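Local coordinates for protein bottromycin amidohydrolase (Streptomyces purpureus, PDB 6I5S) that probably hydrolyses an amide in thiazoline-containing precursors of the peptide antibiotic bottromycin, acting as a zinc-dependent gatekeeper amidohydrolase of its biosynthesis, at residues Glu29-Arg34 and Val427-Glu432. Numbering follows the deposited sequence.
Sequences ERLADR and VFLDGE
Arg34 and Val427 bring the two backbones to their nearest approach, 6.1 Å from CA to CA, beyond helix 23-31 and beside the first residue of strand 427-430. A type I turn runs from Leu31 to Arg34, with Arg34 N bonded back to Leu31 O at 3.1 Å. That same carbonyl oxygen lies against Val427, whose CG1 is 3.6 Å from Leu31 O. Val427 puts CG1 anti to its backbone N (chi1 171°), and the methyl also reaches the aliphatic root of Arg34, with CB 4.0 Å from CG1. Two residues farther along the strand, the side chain of Leu429 crosses that of Leu31 at about a right angle; Leu429 CD2 sits 4.0 Å from Leu31 CD1 and just as near to CD2 of the same leucine. Leu437 of helix 431-444 touches both leucines, and Val136 backs Leu31 and Val427.

Strand 427-430 pairs antiparallel with strand 421-424 in the β-hairpin at one end of the mixed sheet. The contact ties helix 23-31 to this hairpin. A sheet built of strands from both ends of the chain is consistent with the small β-domain that flanks the metal-binding (β/α) barrel in amidohydrolase-superfamily enzymes.

Arg34 runs extended from CG to NE beside Leu31, whose CD2 lies over the centre of the guanidinium, 3.4 Å above its plane. At the edge of that plane, NH1 gives a weak hydrogen bond to Phe428 O, 3.3 Å long and bent to 121° at the hydrogen. The stronger hold on NH1 is a salt bridge to Asp433 OD2, in the first turn of helix 431-444. Asp430 is the N-cap of that helix, its OD1 accepting from Asp433 N.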
loop_
_atom_site.group_PDB
_atom_site.type_symbol
_atom_site.label_atom_id
_atom_site.label_comp_id
_atom_site.label_asym_id
_atom_site.label_seq_id
_atom_site.Cartn_x
_atom_site.Cartn_y
_atom_site.Cartn_z
ATOM N N GLU A 29 -13.390 15.417 8.262
ATOM C CA GLU A 29 -14.404 15.447 9.346
ATOM C C GLU A 29 -15.790 15.773 8.815
ATOM O O GLU A 29 -16.764 15.124 9.204
ATOM C CB GLU A 29 -13.993 16.456 10.400
ATOM C CG GLU A 29 -12.797 15.994 11.188
ATOM C CD GLU A 29 -12.446 16.902 12.390
ATOM O OE1 GLU A 29 -13.014 18.008 12.524
ATOM O OE2 GLU A 29 -11.593 16.501 13.212
ATOM N N ARG A 30 -15.894 16.747 7.894
ATOM C CA ARG A 30 -17.199 17.104 7.324
ATOM C C ARG A 30 -17.789 15.941 6.551
ATOM O O ARG A 30 -18.987 15.668 6.645
ATOM C CB ARG A 30 -17.082 18.316 6.398
ATOM C CG ARG A 30 -16.930 19.653 7.116
ATOM C CD ARG A 30 -17.073 20.880 6.149
ATOM N NE ARG A 30 -16.179 20.772 4.989
ATOM C CZ ARG A 30 -14.942 21.254 4.933
ATOM N NH1 ARG A 30 -14.438 21.912 5.966
ATOM N NH2 ARG A 30 -14.203 21.071 3.845
ATOM N N LEU A 31 -16.955 15.256 5.764
ATOM C CA LEU A 31 -17.418 14.111 4.995
ATOM C C LEU A 31 -17.931 12.986 5.881
ATOM O O LEU A 31 -18.799 12.220 5.444
ATOM C CB LEU A 31 -16.282 13.616 4.057
ATOM C CG LEU A 31 -15.976 14.631 2.947
ATOM C CD1 LEU A 31 -14.612 14.294 2.309
ATOM C CD2 LEU A 31 -17.065 14.680 1.859
ATOM N N ALA A 32 -17.448 12.881 7.146
ATOM C CA ALA A 32 -17.858 11.776 8.000
ATOM C C ALA A 32 -19.277 11.967 8.516
ATOM O O ALA A 32 -19.848 11.039 9.099
ATOM C CB ALA A 32 -16.855 11.619 9.132
ATOM N N ASP A 33 -19.850 13.137 8.305
ATOM C CA ASP A 33 -21.244 13.401 8.643
ATOM C C ASP A 33 -22.188 12.970 7.540
ATOM O O ASP A 33 -23.397 13.229 7.621
ATOM C CB ASP A 33 -21.447 14.892 8.950
ATOM C CG ASP A 33 -20.976 15.298 10.317
ATOM O OD1 ASP A 33 -20.930 14.445 11.225
ATOM O OD2 ASP A 33 -20.671 16.496 10.486
ATOM N N ARG A 34 -21.700 12.332 6.522
ATOM C CA ARG A 34 -22.564 12.047 5.385
ATOM C C ARG A 34 -23.363 10.776 5.637
ATOM O O ARG A 34 -23.031 9.995 6.548
ATOM C CB ARG A 34 -21.736 11.895 4.133
ATOM C CG ARG A 34 -21.218 13.202 3.605
ATOM C CD ARG A 34 -21.061 13.062 2.177
ATOM N NE ARG A 34 -20.719 14.320 1.544
ATOM C CZ ARG A 34 -20.157 14.368 0.345
ATOM N NH1 ARG A 34 -19.964 13.260 -0.333
ATOM N NH2 ARG A 34 -19.831 15.515 -0.196
ATOM N N VAL A 427 -19.626 5.945 3.405
ATOM C CA VAL A 427 -19.709 7.311 2.883
ATOM C C VAL A 427 -19.354 7.267 1.404
ATOM O O VAL A 427 -18.281 6.779 1.033
ATOM C CB VAL A 427 -18.762 8.257 3.632
ATOM C CG1 VAL A 427 -18.690 9.600 2.949
ATOM C CG2 VAL A 427 -19.156 8.383 5.095
ATOM N N PHE A 428 -20.213 7.815 0.573
ATOM C CA PHE A 428 -19.980 7.797 -0.873
ATOM C C PHE A 428 -19.339 9.105 -1.301
ATOM O O PHE A 428 -19.987 10.153 -1.294
ATOM C CB PHE A 428 -21.270 7.587 -1.658
ATOM C CG PHE A 428 -21.045 7.403 -3.161
ATOM C CD1 PHE A 428 -20.389 6.275 -3.636
ATOM C CD2 PHE A 428 -21.512 8.339 -4.100
ATOM C CE1 PHE A 428 -20.172 6.086 -4.992
ATOM C CE2 PHE A 428 -21.297 8.146 -5.464
ATOM C CZ PHE A 428 -20.650 7.018 -5.918
ATOM N N LEU A 429 -18.095 9.027 -1.729
ATOM C CA LEU A 429 -17.376 10.149 -2.331
ATOM C C LEU A 429 -17.583 10.065 -3.834
ATOM O O LEU A 429 -17.020 9.166 -4.477
ATOM C CB LEU A 429 -15.891 10.092 -2.012
ATOM C CG LEU A 429 -15.510 9.917 -0.503
ATOM C CD1 LEU A 429 -14.047 9.691 -0.310
ATOM C CD2 LEU A 429 -16.012 11.154 0.268
ATOM N N ASP A 430 -18.349 11.000 -4.404
ATOM C CA ASP A 430 -18.555 10.987 -5.839
ATOM C C ASP A 430 -17.380 11.649 -6.561
ATOM O O ASP A 430 -16.404 12.081 -5.962
ATOM C CB ASP A 430 -19.910 11.618 -6.231
ATOM C CG ASP A 430 -20.002 13.099 -5.985
ATOM O OD1 ASP A 430 -18.992 13.797 -5.899
ATOM O OD2 ASP A 430 -21.150 13.610 -5.865
ATOM N N GLY A 431 -17.461 11.703 -7.888
ATOM C CA GLY A 431 -16.323 12.165 -8.661
ATOM C C GLY A 431 -15.968 13.602 -8.363
ATOM O O GLY A 431 -14.805 13.969 -8.355
ATOM N N GLU A 432 -16.971 14.440 -8.088
ATOM C CA GLU A 432 -16.663 15.815 -7.748
ATOM C C GLU A 432 -16.049 15.905 -6.373
ATOM O O GLU A 432 -15.168 16.731 -6.152
ATOM C CB GLU A 432 -17.929 16.698 -7.847
ATOM C CG GLU A 432 -18.451 16.828 -9.293
ATOM C CD GLU A 432 -19.481 17.943 -9.485
ATOM O OE1 GLU A 432 -19.975 18.479 -8.474
ATOM O OE2 GLU A 432 -19.793 18.282 -10.649
#